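Local coordinates for protein hypoxanthine-guanine phosphoribosyltransferase (Thermus thermophilus, PDB 3ACD) that probably catalyses the magnesium-dependent transfer of a phosphoribosyl group from phosphoribosyl diphosphate to hypoxanthine or guanine, giving IMP or GMP in purine salvage, at residues Lys21-Leu26 against Ala53-Ala58; Pro39-Val44 against Asp97-Glu102; Thr64-Ala69 against Leu89-His94; Ser125-Ala130 against Pro143-Gly148. All coordinates share one frame; numbering follows the deposited sequence.

Along the chain, helix 16-33 comes first, and contact 1 sets it against the C-terminal end of helix 49-56, closing a loop that contains strand 40-45. Contact 2 starts from that strand and reaches forward to strand 97-102, so contacts 1 and 2 cross, their segments alternating in sequence. Contact 3 lies wholly within the span that contact 2 bridges, pinning residues 89-94 to strand 64-70. Contact 4 follows in series, joining strand 125-130 to strand 146-150. Strands 64-70, 40-45, 97-102, 125-130 and 146-150 are successive neighbours in one parallel sheet, and Arg22 of contact 1 bonds to the backbone of contact 4 at Leu147 and Gly148.

Contact 1: Lys21-Leu26 against Ala53-Ala58; sequences KRVEEL and ADLVRA
Val23 and Leu55 meet where helix 16-33 packs against the end of helix 49-56, two helices of the phosphoribosyltransferase alpha/beta fold. The contact between the segments is apolar, with no hydrogen bond across it. Val23 does most of the touching. Its CG1 lies anti to the backbone N (chi1 173°), which directs this methyl onto the opposing backbone, 3.6 Å from Leu55 N; it also packs against the CB of Asp54 and of Leu55. Leu55 answers from the other helix: its CG is likewise anti to the backbone N, and CD1 comes 4.0 Å from Leu26 CB. Where helix 49-56 gives way to a turn, the small side chain of Ala58 lets the backbones come close, its CB resting 4.1 Å from Glu24 CA.

The polar groups pair within each segment or beyond it. Arg22 NH1 makes a 3.0 Å salt bridge to Glu25 OE1, which lies near the guanidinium plane, while Leu26 CD2 sits over one face of the same guanidinium, toward its rim. Asp54 OD2 is hydrogen-bonded to Tyr159 OH and also forms a salt bridge with Arg57 of the second subunit, placing this helix end at the dimer interface. Within its own chain, Arg57 NE donates to Ala53 O at 2.9 Å, approaching from above the carbonyl plane, 51° out of it.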
loop_
_atom_site.group_PDB
_atom_site.type_symbol
_atom_site.label_atom_id
_atom_site.label_comp_id
_atom_site.label_asym_id
_atom_site.label_seq_id
_atom_site.Cartn_x
_atom_site.Cartn_y
_atom_site.Cartn_z
ATOM N N LYS A 21 6.724 -0.038 16.162
ATOM C CA LYS A 21 7.373 0.988 16.966
ATOM C C LYS A 21 8.371 1.816 16.165
ATOM O O LYS A 21 8.402 3.037 16.280
ATOM C CB LYS A 21 8.091 0.354 18.163
ATOM C CG LYS A 21 7.191 0.031 19.344
ATOM C CD LYS A 21 6.635 1.303 19.970
ATOM C CE LYS A 21 5.755 1.001 21.176
ATOM N NZ LYS A 21 6.497 0.306 22.265
ATOM N N ARG A 22 9.187 1.153 15.354
ATOM C CA ARG A 22 10.180 1.859 14.553
ATOM C C ARG A 22 9.534 2.769 13.510
ATOM O O ARG A 22 9.958 3.912 13.315
ATOM C CB ARG A 22 11.112 0.855 13.868
ATOM C CG ARG A 22 12.273 1.499 13.118
ATOM C CD ARG A 22 13.065 2.434 14.024
ATOM N NE ARG A 22 14.141 3.116 13.308
ATOM C CZ ARG A 22 14.621 4.307 13.646
ATOM N NH1 ARG A 22 14.119 4.947 14.694
ATOM N NH2 ARG A 22 15.592 4.864 12.933
ATOM N N VAL A 23 8.509 2.264 12.836
ATOM C CA VAL A 23 7.819 3.052 11.824
ATOM C C VAL A 23 7.189 4.290 12.452
ATOM O O VAL A 23 7.222 5.374 11.873
ATOM C CB VAL A 23 6.746 2.197 11.108
ATOM C CG1 VAL A 23 5.909 3.065 10.170
ATOM C CG2 VAL A 23 7.427 1.091 10.320
ATOM N N GLU A 24 6.625 4.136 13.646
ATOM C CA GLU A 24 6.021 5.272 14.328
ATOM C C GLU A 24 7.098 6.298 14.660
ATOM O O GLU A 24 6.857 7.504 14.591
ATOM C CB GLU A 24 5.316 4.820 15.607
ATOM C CG GLU A 24 4.188 3.833 15.353
ATOM C CD GLU A 24 3.491 3.401 16.624
ATOM O OE1 GLU A 24 4.187 3.149 17.630
ATOM O OE2 GLU A 24 2.250 3.299 16.615
ATOM N N GLU A 25 8.285 5.814 15.016
ATOM C CA GLU A 25 9.402 6.697 15.340
ATOM C C GLU A 25 9.817 7.463 14.087
ATOM O O GLU A 25 10.041 8.672 14.132
ATOM C CB GLU A 25 10.596 5.891 15.872
ATOM C CG GLU A 25 10.278 5.030 17.096
ATOM C CD GLU A 25 11.502 4.328 17.675
ATOM O OE1 GLU A 25 12.366 3.876 16.895
ATOM O OE2 GLU A 25 11.592 4.217 18.918
ATOM N N LEU A 26 9.920 6.757 12.963
ATOM C CA LEU A 26 10.304 7.392 11.706
ATOM C C LEU A 26 9.272 8.435 11.294
ATOM O O LEU A 26 9.626 9.529 10.849
ATOM C CB LEU A 26 10.459 6.345 10.593
ATOM C CG LEU A 26 11.642 5.374 10.713
ATOM C CD1 LEU A 26 11.672 4.435 9.508
ATOM C CD2 LEU A 26 12.943 6.163 10.795
ATOM N N ALA A 53 2.065 2.377 3.820
ATOM C CA ALA A 53 0.767 2.466 4.487
ATOM C C ALA A 53 0.894 2.782 5.975
ATOM O O ALA A 53 0.153 3.611 6.504
ATOM C CB ALA A 53 -0.015 1.161 4.299
ATOM N N ASP A 54 1.832 2.130 6.654
ATOM C CA ASP A 54 2.015 2.376 8.083
ATOM C C ASP A 54 2.718 3.703 8.355
ATOM O O ASP A 54 2.351 4.431 9.277
ATOM C CB ASP A 54 2.812 1.237 8.724
ATOM C CG ASP A 54 2.051 -0.073 8.739
ATOM O OD1 ASP A 54 0.862 -0.078 8.354
ATOM O OD2 ASP A 54 2.639 -1.099 9.136
ATOM N N LEU A 55 3.721 4.016 7.541
ATOM C CA LEU A 55 4.484 5.249 7.702
ATOM C C LEU A 55 3.648 6.523 7.550
ATOM O O LEU A 55 3.722 7.415 8.396
ATOM C CB LEU A 55 5.650 5.291 6.701
ATOM C CG LEU A 55 6.565 6.522 6.784
ATOM C CD1 LEU A 55 7.275 6.536 8.126
ATOM C CD2 LEU A 55 7.588 6.502 5.653
ATOM N N VAL A 56 2.854 6.622 6.483
ATOM C CA VAL A 56 2.065 7.831 6.282
ATOM C C VAL A 56 1.068 8.078 7.412
ATOM O O VAL A 56 0.808 9.226 7.773
ATOM C CB VAL A 56 1.328 7.829 4.911
ATOM C CG1 VAL A 56 2.352 7.734 3.782
ATOM C CG2 VAL A 56 0.319 6.687 4.833
ATOM N N ARG A 57 0.535 7.006 7.988
ATOM C CA ARG A 57 -0.414 7.143 9.085
ATOM C C ARG A 57 0.265 7.608 10.369
ATOM O O ARG A 57 -0.404 7.857 11.374
ATOM C CB ARG A 57 -1.147 5.823 9.322
ATOM C CG ARG A 57 -2.232 5.555 8.285
ATOM C CD ARG A 57 -2.946 4.243 8.540
ATOM N NE ARG A 57 -2.137 3.084 8.170
ATOM C CZ ARG A 57 -2.584 1.833 8.209
ATOM N NH1 ARG A 57 -3.829 1.595 8.606
ATOM N NH2 ARG A 57 -1.800 0.822 7.841
ATOM N N ALA A 58 1.592 7.728 10.326
ATOM C CA ALA A 58 2.360 8.190 11.483
ATOM C C ALA A 58 2.986 9.553 11.188
ATOM O O ALA A 58 3.881 10.005 11.901
ATOM C CB ALA A 58 3.445 7.178 11.838
#

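Contact 2: Pro39-Val44 against Asp97-Glu102; sequences PHLICV and DVIVVE
Val44 and Glu102 meet at the C-terminal ends of two neighbouring parallel strands, where Glu102 touches the bound IMP. The Glu102 side chain starts away from strand 40-45 at CB, and its CG lies 3.9 Å from Val44 CG2. The bend at chi2 (-81°) then folds CD back over the same valine, 3.7 Å from Val44 CG2. At the tip, OE1 is 3.5 Å from Val44 CB, while OE2 lies against both Val44 methyls. Water 1 donates to Glu102 OE1 and to Val44 O, bridging the two strand ends.

Behind this pair runs a regular parallel ladder, its bonds alternating: His40 N to Asp97 O, Ile99 N to His40 O, Ile42 N to Ile99 O, Val101 N to Ile42 O and Val44 N to Val101 O. On one face Leu41 runs alongside Ile99, Leu41 CG 4.1 Å from Ile99 CB; on the other, Ile42 CD1 packs 3.7 Å from Val98 CG1.

Strands 64-70 and 125-130 flank the pair in the sheet. Helix 109-119 packs on the face carrying Ile42 and Val100 through Leu114 and Leu118, and helix 49-56 covers the face of Leu41, Cys43 and Val101.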
loop_
_atom_site.group_PDB
_atom_site.type_symbol
_atom_site.label_atom_id
_atom_site.label_comp_id
_atom_site.label_asym_id
_atom_site.label_seq_id
_atom_site.Cartn_x
_atom_site.Cartn_y
_atom_site.Cartn_z
ATOM N N PRO A 39 5.173 17.565 2.289
ATOM C CA PRO A 39 5.940 16.590 1.519
ATOM C C PRO A 39 5.124 15.767 0.538
ATOM O O PRO A 39 3.899 15.665 0.641
ATOM C CB PRO A 39 6.585 15.735 2.603
ATOM C CG PRO A 39 5.546 15.723 3.661
ATOM C CD PRO A 39 5.086 17.165 3.705
ATOM N N HIS A 40 5.833 15.201 -0.427
ATOM C CA HIS A 40 5.248 14.350 -1.444
ATOM C C HIS A 40 5.983 13.025 -1.313
ATOM O O HIS A 40 7.167 12.935 -1.634
ATOM C CB HIS A 40 5.488 14.949 -2.831
ATOM C CG HIS A 40 4.929 14.126 -3.949
ATOM N ND1 HIS A 40 3.593 13.805 -4.040
ATOM C CD2 HIS A 40 5.526 13.568 -5.028
ATOM C CE1 HIS A 40 3.389 13.083 -5.127
ATOM N NE2 HIS A 40 4.547 12.924 -5.743
ATOM N N LEU A 41 5.289 12.004 -0.824
ATOM C CA LEU A 41 5.905 10.695 -0.642
ATOM C C LEU A 41 5.686 9.780 -1.840
ATOM O O LEU A 41 4.557 9.562 -2.274
ATOM C CB LEU A 41 5.368 10.021 0.626
ATOM C CG LEU A 41 5.818 10.595 1.973
ATOM C CD1 LEU A 41 5.318 12.021 2.125
ATOM C CD2 LEU A 41 5.282 9.727 3.099
ATOM N N ILE A 42 6.781 9.251 -2.374
ATOM C CA ILE A 42 6.705 8.357 -3.520
ATOM C C ILE A 42 7.035 6.931 -3.098
ATOM O O ILE A 42 8.170 6.625 -2.731
ATOM C CB ILE A 42 7.688 8.792 -4.620
ATOM C CG1 ILE A 42 7.362 10.224 -5.057
ATOM C CG2 ILE A 42 7.622 7.817 -5.796
ATOM C CD1 ILE A 42 8.285 10.766 -6.131
ATOM N N CYS A 43 6.025 6.070 -3.150
ATOM C CA CYS A 43 6.179 4.673 -2.780
ATOM C C CYS A 43 6.718 3.845 -3.941
ATOM O O CYS A 43 6.142 3.836 -5.031
ATOM C CB CYS A 43 4.832 4.103 -2.333
ATOM S SG CYS A 43 4.850 2.315 -2.031
ATOM N N VAL A 44 7.832 3.157 -3.708
ATOM C CA VAL A 44 8.415 2.310 -4.738
ATOM C C VAL A 44 7.764 0.931 -4.651
ATOM O O VAL A 44 8.041 0.151 -3.738
ATOM C CB VAL A 44 9.949 2.174 -4.566
ATOM C CG1 VAL A 44 10.515 1.232 -5.625
ATOM C CG2 VAL A 44 10.609 3.544 -4.690
ATOM N N ASP A 97 8.988 18.935 -2.004
ATOM C CA ASP A 97 9.926 18.337 -1.063
ATOM C C ASP A 97 9.535 16.866 -1.091
ATOM O O ASP A 97 8.565 16.449 -0.460
ATOM C CB ASP A 97 9.749 18.945 0.325
ATOM C CG ASP A 97 10.205 20.388 0.374
ATOM O OD1 ASP A 97 11.389 20.639 0.068
ATOM O OD2 ASP A 97 9.388 21.267 0.702
ATOM N N VAL A 98 10.294 16.097 -1.861
ATOM C CA VAL A 98 10.035 14.679 -2.061
ATOM C C VAL A 98 10.686 13.727 -1.066
ATOM O O VAL A 98 11.818 13.934 -0.624
ATOM C CB VAL A 98 10.485 14.256 -3.484
ATOM C CG1 VAL A 98 10.187 12.778 -3.718
ATOM C CG2 VAL A 98 9.784 15.121 -4.529
ATOM N N ILE A 99 9.948 12.680 -0.712
ATOM C CA ILE A 99 10.463 11.646 0.175
ATOM C C ILE A 99 10.210 10.318 -0.528
ATOM O O ILE A 99 9.062 9.943 -0.760
ATOM C CB ILE A 99 9.747 11.601 1.545
ATOM C CG1 ILE A 99 9.938 12.920 2.303
ATOM C CG2 ILE A 99 10.317 10.443 2.374
ATOM C CD1 ILE A 99 9.192 12.967 3.634
ATOM N N VAL A 100 11.286 9.627 -0.887
ATOM C CA VAL A 100 11.179 8.331 -1.545
ATOM C C VAL A 100 10.981 7.291 -0.444
ATOM O O VAL A 100 11.674 7.326 0.570
ATOM C CB VAL A 100 12.470 7.987 -2.324
ATOM C CG1 VAL A 100 12.349 6.603 -2.957
ATOM C CG2 VAL A 100 12.730 9.041 -3.397
ATOM N N VAL A 101 10.030 6.383 -0.635
ATOM C CA VAL A 101 9.769 5.347 0.355
ATOM C C VAL A 101 10.095 3.989 -0.268
ATOM O O VAL A 101 9.382 3.503 -1.152
ATOM C CB VAL A 101 8.296 5.379 0.827
ATOM C CG1 VAL A 101 8.060 4.300 1.879
ATOM C CG2 VAL A 101 7.968 6.756 1.402
ATOM N N GLU A 102 11.186 3.394 0.207
ATOM C CA GLU A 102 11.685 2.114 -0.285
ATOM C C GLU A 102 11.533 0.991 0.725
ATOM O O GLU A 102 11.405 1.240 1.918
ATOM C CB GLU A 102 13.168 2.256 -0.642
ATOM C CG GLU A 102 13.422 2.727 -2.054
ATOM C CD GLU A 102 13.318 1.600 -3.053
ATOM O OE1 GLU A 102 12.584 0.629 -2.778
ATOM O OE2 GLU A 102 13.965 1.689 -4.115
HETATM O O HOH W 1 10.311 -1.318 -3.264
#

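Contact 3: Thr64-Ala69 against Leu89-His94; sequences TMDFIA and LRLPIH
Asp66 turns its CG anti to the backbone N (chi1 -151°), sending the carboxylate from strand 64-70 toward the backbone of Arg90 and Leu91. This is where an outermost strand of the parallel sheet, within this chain, holds the irregular connection leading to strand 97-102. Leu91 sets its own side chain beside the same carboxylate, with CD1 4.0 Å from Asp66 OD2.

One oxygen takes most of the load. Asp66 OD2 accepts from Arg90 N at 2.7 Å through its syn lone pair and from Leu91 N at 3.0 Å, the latter bond almost straight (175°) but reaching the oxygen from above the carboxylate plane. Water 2 donates to this oxygen as well, and its second bond goes to Leu91 O, so three donors grip one atom. The other oxygen, OD1, accepts from Phe67 N, which helps fix the rotation of the group. An alanine here would probably leave the backbone N-H groups of Arg90 and Leu91 without their shared acceptor and let this part of the loop shift.

Leucine side chains flank the carboxylate. The methyl Leu91 CD2 rests 3.5 Å from the carbonyl oxygen Met65 O and also reaches Thr64 CB. Beyond them, Phe67 stacks edge-to-face with Phe49 of the second subunit, and helix 109-119 supplies Leu114 against Ile68. Ile68 runs alongside Leu89, with a tight approach of 3.4 Å between Ile68 CG2 and Leu89 CD1.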
loop_
_atom_site.group_PDB
_atom_site.type_symbol
_atom_site.label_atom_id
_atom_site.label_comp_id
_atom_site.label_asym_id
_atom_site.label_seq_id
_atom_site.Cartn_x
_atom_site.Cartn_y
_atom_site.Cartn_z
ATOM N N THR A 64 1.033 14.671 -0.030
ATOM C CA THR A 64 0.499 13.996 -1.204
ATOM C C THR A 64 1.331 12.742 -1.435
ATOM O O THR A 64 2.401 12.578 -0.839
ATOM C CB THR A 64 0.556 14.896 -2.462
ATOM O OG1 THR A 64 1.903 15.327 -2.689
ATOM C CG2 THR A 64 -0.339 16.113 -2.280
ATOM N N MET A 65 0.848 11.861 -2.303
ATOM C CA MET A 65 1.548 10.613 -2.568
ATOM C C MET A 65 1.488 10.216 -4.031
ATOM O O MET A 65 0.644 10.692 -4.793
ATOM C CB MET A 65 0.916 9.467 -1.763
ATOM C CG MET A 65 0.693 9.724 -0.276
ATOM S SD MET A 65 -0.224 8.326 0.457
ATOM C CE MET A 65 -0.672 9.009 2.075
ATOM N N ASP A 66 2.393 9.323 -4.408
ATOM C CA ASP A 66 2.422 8.779 -5.751
ATOM C C ASP A 66 3.076 7.405 -5.639
ATOM O O ASP A 66 3.690 7.078 -4.616
ATOM C CB ASP A 66 3.205 9.677 -6.715
ATOM C CG ASP A 66 2.693 9.572 -8.140
ATOM O OD1 ASP A 66 1.908 8.639 -8.416
ATOM O OD2 ASP A 66 3.071 10.411 -8.985
ATOM N N PHE A 67 2.924 6.601 -6.684
ATOM C CA PHE A 67 3.479 5.256 -6.709
ATOM C C PHE A 67 4.234 5.038 -8.011
ATOM O O PHE A 67 3.792 5.474 -9.075
ATOM C CB PHE A 67 2.348 4.231 -6.588
ATOM C CG PHE A 67 1.620 4.289 -5.278
ATOM C CD1 PHE A 67 1.966 3.433 -4.237
ATOM C CD2 PHE A 67 0.618 5.229 -5.066
ATOM C CE1 PHE A 67 1.326 3.512 -3.002
ATOM C CE2 PHE A 67 -0.029 5.318 -3.833
ATOM C CZ PHE A 67 0.327 4.459 -2.800
ATOM N N ILE A 68 5.380 4.374 -7.920
ATOM C CA ILE A 68 6.187 4.091 -9.098
ATOM C C ILE A 68 6.741 2.673 -9.020
ATOM O O ILE A 68 6.947 2.138 -7.934
ATOM C CB ILE A 68 7.373 5.067 -9.212
ATOM C CG1 ILE A 68 8.254 4.954 -7.967
ATOM C CG2 ILE A 68 6.863 6.483 -9.393
ATOM C CD1 ILE A 68 9.482 5.828 -8.000
ATOM N N ALA A 69 6.971 2.067 -10.177
ATOM C CA ALA A 69 7.524 0.719 -10.231
ATOM C C ALA A 69 8.866 0.798 -10.943
ATOM O O ALA A 69 8.968 1.377 -12.024
ATOM C CB ALA A 69 6.578 -0.210 -10.978
ATOM N N LEU A 89 5.425 8.397 -12.824
ATOM C CA LEU A 89 4.839 9.312 -11.851
ATOM C C LEU A 89 3.628 10.001 -12.471
ATOM O O LEU A 89 3.598 10.244 -13.676
ATOM C CB LEU A 89 5.868 10.372 -11.438
ATOM C CG LEU A 89 7.136 9.953 -10.680
ATOM C CD1 LEU A 89 7.927 8.928 -11.478
ATOM C CD2 LEU A 89 7.988 11.183 -10.421
ATOM N N ARG A 90 2.636 10.318 -11.643
ATOM C CA ARG A 90 1.425 10.981 -12.113
ATOM C C ARG A 90 1.330 12.424 -11.626
ATOM O O ARG A 90 0.764 13.278 -12.309
ATOM C CB ARG A 90 0.187 10.204 -11.659
ATOM C CG ARG A 90 0.014 8.858 -12.339
ATOM C CD ARG A 90 -1.154 8.086 -11.749
ATOM N NE ARG A 90 -2.404 8.839 -11.817
ATOM C CZ ARG A 90 -3.572 8.392 -11.368
ATOM N NH1 ARG A 90 -3.660 7.190 -10.813
ATOM N NH2 ARG A 90 -4.658 9.149 -11.472
ATOM N N LEU A 91 1.878 12.689 -10.446
ATOM C CA LEU A 91 1.853 14.029 -9.871
ATOM C C LEU A 91 3.192 14.728 -10.080
ATOM O O LEU A 91 4.237 14.086 -10.129
ATOM C CB LEU A 91 1.529 13.965 -8.374
ATOM C CG LEU A 91 0.075 13.669 -7.982
ATOM C CD1 LEU A 91 -0.364 12.322 -8.531
ATOM C CD2 LEU A 91 -0.048 13.690 -6.470
ATOM N N PRO A 92 3.173 16.062 -10.217
ATOM C CA PRO A 92 4.405 16.829 -10.425
ATOM C C PRO A 92 5.324 16.772 -9.212
ATOM O O PRO A 92 4.854 16.748 -8.075
ATOM C CB PRO A 92 3.893 18.250 -10.671
ATOM C CG PRO A 92 2.506 18.040 -11.215
ATOM C CD PRO A 92 1.988 16.929 -10.335
ATOM N N ILE A 93 6.631 16.734 -9.447
ATOM C CA ILE A 93 7.563 16.728 -8.327
ATOM C C ILE A 93 8.451 17.965 -8.368
ATOM O O ILE A 93 9.196 18.232 -7.428
ATOM C CB ILE A 93 8.451 15.469 -8.298
ATOM C CG1 ILE A 93 9.393 15.455 -9.498
ATOM C CG2 ILE A 93 7.577 14.218 -8.263
ATOM C CD1 ILE A 93 10.457 14.377 -9.396
ATOM N N HIS A 94 8.373 18.726 -9.455
ATOM C CA HIS A 94 9.183 19.935 -9.549
ATOM C C HIS A 94 8.782 20.888 -8.432
ATOM O O HIS A 94 7.597 21.165 -8.230
ATOM C CB HIS A 94 9.001 20.615 -10.913
ATOM C CG HIS A 94 9.784 21.883 -11.060
ATOM N ND1 HIS A 94 9.293 23.111 -10.669
ATOM C CD2 HIS A 94 11.040 22.108 -11.511
ATOM C CE1 HIS A 94 10.213 24.037 -10.875
ATOM N NE2 HIS A 94 11.283 23.455 -11.384
HETATM O O HOH W 2 4.918 12.112 -8.368
#

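Contact 4: Ser125-Ala130 against Pro143-Gly148; sequences SVRVAA and PIHYLG
Arg127 lays its side chain across His145 and ends on Tyr146. Its CG sits over the centre of the imidazole, 3.7 Å from the ring centroid, a CH-pi contact. From CG to NE the chain is extended, carrying the guanidinium on to Tyr146; there NH1 donates to Tyr146 OH at 2.9 Å, with the hydroxyl oxygen in the guanidinium plane. The guanidinium is turned 48° from the phenol ring, but its plane is nearly parallel to that of the imidazole (4° apart). An alanine here would probably uncover the imidazole face where CG lay and leave Tyr146 OH without its guanidinium donor.

A backbone N-H holds the imidazole: Val128 N donates to His145 ND1 at 3.0 Å, tilted 31° from the ring plane, which fixes ND1 as the acceptor. Val128 O takes Tyr146 N and, weakly, His145 N. Parallel pairing continues with Ala130 N to Tyr146 O and Gly148 N to Ala130 O. Alongside, Val128 CB crowds Pro143 O at 3.4 Å, a buried carbonyl oxygen with no hydrogen-bond partner in the model, and Ala130 CB meets Ile144 CG2 at 3.9 Å.

Farther out, Asp33 OD2 hydrogen-bonds to Tyr146 OH, and helix 16-33 packs on the tyrosine through Leu26 and Ile30. Strand 97-102 borders strand 125-130 on its other side, placing this pairing within the parallel sheet of the type I phosphoribosyltransferase fold.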
loop_
_atom_site.group_PDB
_atom_site.type_symbol
_atom_site.label_atom_id
_atom_site.label_comp_id
_atom_site.label_asym_id
_atom_site.label_seq_id
_atom_site.Cartn_x
_atom_site.Cartn_y
_atom_site.Cartn_z
ATOM N N SER A 125 13.603 19.366 -2.856
ATOM C CA SER A 125 14.512 18.549 -2.060
ATOM C C SER A 125 14.076 17.097 -2.148
ATOM O O SER A 125 12.945 16.802 -2.530
ATOM C CB SER A 125 14.502 18.988 -0.592
ATOM O OG SER A 125 13.262 18.685 0.027
ATOM N N VAL A 126 14.986 16.196 -1.801
ATOM C CA VAL A 126 14.686 14.774 -1.820
ATOM C C VAL A 126 15.361 14.071 -0.655
ATOM O O VAL A 126 16.565 14.217 -0.444
ATOM C CB VAL A 126 15.182 14.083 -3.115
ATOM C CG1 VAL A 126 14.833 12.594 -3.070
ATOM C CG2 VAL A 126 14.565 14.736 -4.339
ATOM N N ARG A 127 14.572 13.328 0.112
ATOM C CA ARG A 127 15.103 12.542 1.212
ATOM C C ARG A 127 14.591 11.126 1.013
ATOM O O ARG A 127 13.615 10.910 0.296
ATOM C CB ARG A 127 14.671 13.101 2.569
ATOM C CG ARG A 127 15.506 14.308 2.983
ATOM C CD ARG A 127 15.303 14.699 4.438
ATOM N NE ARG A 127 16.182 15.809 4.793
ATOM C CZ ARG A 127 16.237 16.375 5.994
ATOM N NH1 ARG A 127 15.459 15.938 6.976
ATOM N NH2 ARG A 127 17.073 17.384 6.211
ATOM N N VAL A 128 15.253 10.163 1.640
ATOM C CA VAL A 128 14.874 8.768 1.481
ATOM C C VAL A 128 14.484 8.075 2.779
ATOM O O VAL A 128 15.158 8.215 3.801
ATOM C CB VAL A 128 16.037 7.969 0.836
ATOM C CG1 VAL A 128 15.688 6.491 0.752
ATOM C CG2 VAL A 128 16.341 8.524 -0.546
ATOM N N ALA A 129 13.384 7.334 2.725
ATOM C CA ALA A 129 12.916 6.555 3.865
ATOM C C ALA A 129 12.944 5.110 3.377
ATOM O O ALA A 129 12.400 4.802 2.319
ATOM C CB ALA A 129 11.498 6.957 4.247
ATOM N N ALA A 130 13.596 4.237 4.137
ATOM C CA ALA A 130 13.699 2.830 3.776
ATOM C C ALA A 130 13.526 1.984 5.027
ATOM O O ALA A 130 14.078 2.306 6.074
ATOM C CB ALA A 130 15.061 2.547 3.142
ATOM N N PRO A 143 21.928 7.806 -0.132
ATOM C CA PRO A 143 21.491 8.263 1.183
ATOM C C PRO A 143 20.191 7.632 1.671
ATOM O O PRO A 143 19.319 7.271 0.877
ATOM C CB PRO A 143 21.340 9.761 0.976
ATOM C CG PRO A 143 20.766 9.812 -0.412
ATOM C CD PRO A 143 21.627 8.814 -1.165
ATOM N N ILE A 144 20.087 7.486 2.986
ATOM C CA ILE A 144 18.885 6.974 3.622
ATOM C C ILE A 144 18.765 7.832 4.872
ATOM O O ILE A 144 19.477 7.623 5.859
ATOM C CB ILE A 144 18.996 5.491 4.032
ATOM C CG1 ILE A 144 19.319 4.623 2.815
ATOM C CG2 ILE A 144 17.666 5.033 4.635
ATOM C CD1 ILE A 144 19.410 3.137 3.135
ATOM N N HIS A 145 17.876 8.815 4.816
ATOM C CA HIS A 145 17.682 9.735 5.928
ATOM C C HIS A 145 16.819 9.158 7.036
ATOM O O HIS A 145 16.968 9.522 8.203
ATOM C CB HIS A 145 17.067 11.032 5.406
ATOM C CG HIS A 145 17.816 11.622 4.253
ATOM N ND1 HIS A 145 17.743 11.105 2.977
ATOM C CD2 HIS A 145 18.704 12.644 4.196
ATOM C CE1 HIS A 145 18.554 11.783 2.184
ATOM N NE2 HIS A 145 19.149 12.720 2.898
ATOM N N TYR A 146 15.915 8.260 6.664
ATOM C CA TYR A 146 15.019 7.627 7.621
ATOM C C TYR A 146 15.074 6.120 7.407
ATOM O O TYR A 146 14.375 5.567 6.555
ATOM C CB TYR A 146 13.602 8.160 7.414
ATOM C CG TYR A 146 13.544 9.664 7.487
ATOM C CD1 TYR A 146 13.674 10.329 8.708
ATOM C CD2 TYR A 146 13.413 10.431 6.330
ATOM C CE1 TYR A 146 13.676 11.722 8.772
ATOM C CE2 TYR A 146 13.414 11.819 6.383
ATOM C CZ TYR A 146 13.546 12.458 7.604
ATOM O OH TYR A 146 13.549 13.829 7.650
ATOM N N LEU A 147 15.917 5.463 8.192
ATOM C CA LEU A 147 16.101 4.024 8.085
ATOM C C LEU A 147 15.454 3.269 9.231
ATOM O O LEU A 147 15.627 3.617 10.396
ATOM C CB LEU A 147 17.594 3.694 8.047
ATOM C CG LEU A 147 17.944 2.205 8.024
ATOM C CD1 LEU A 147 17.393 1.566 6.754
ATOM C CD2 LEU A 147 19.460 2.032 8.108
ATOM N N GLY A 148 14.708 2.225 8.894
ATOM C CA GLY A 148 14.073 1.436 9.927
ATOM C C GLY A 148 15.110 0.598 10.654
ATOM O O GLY A 148 15.355 0.792 11.848
#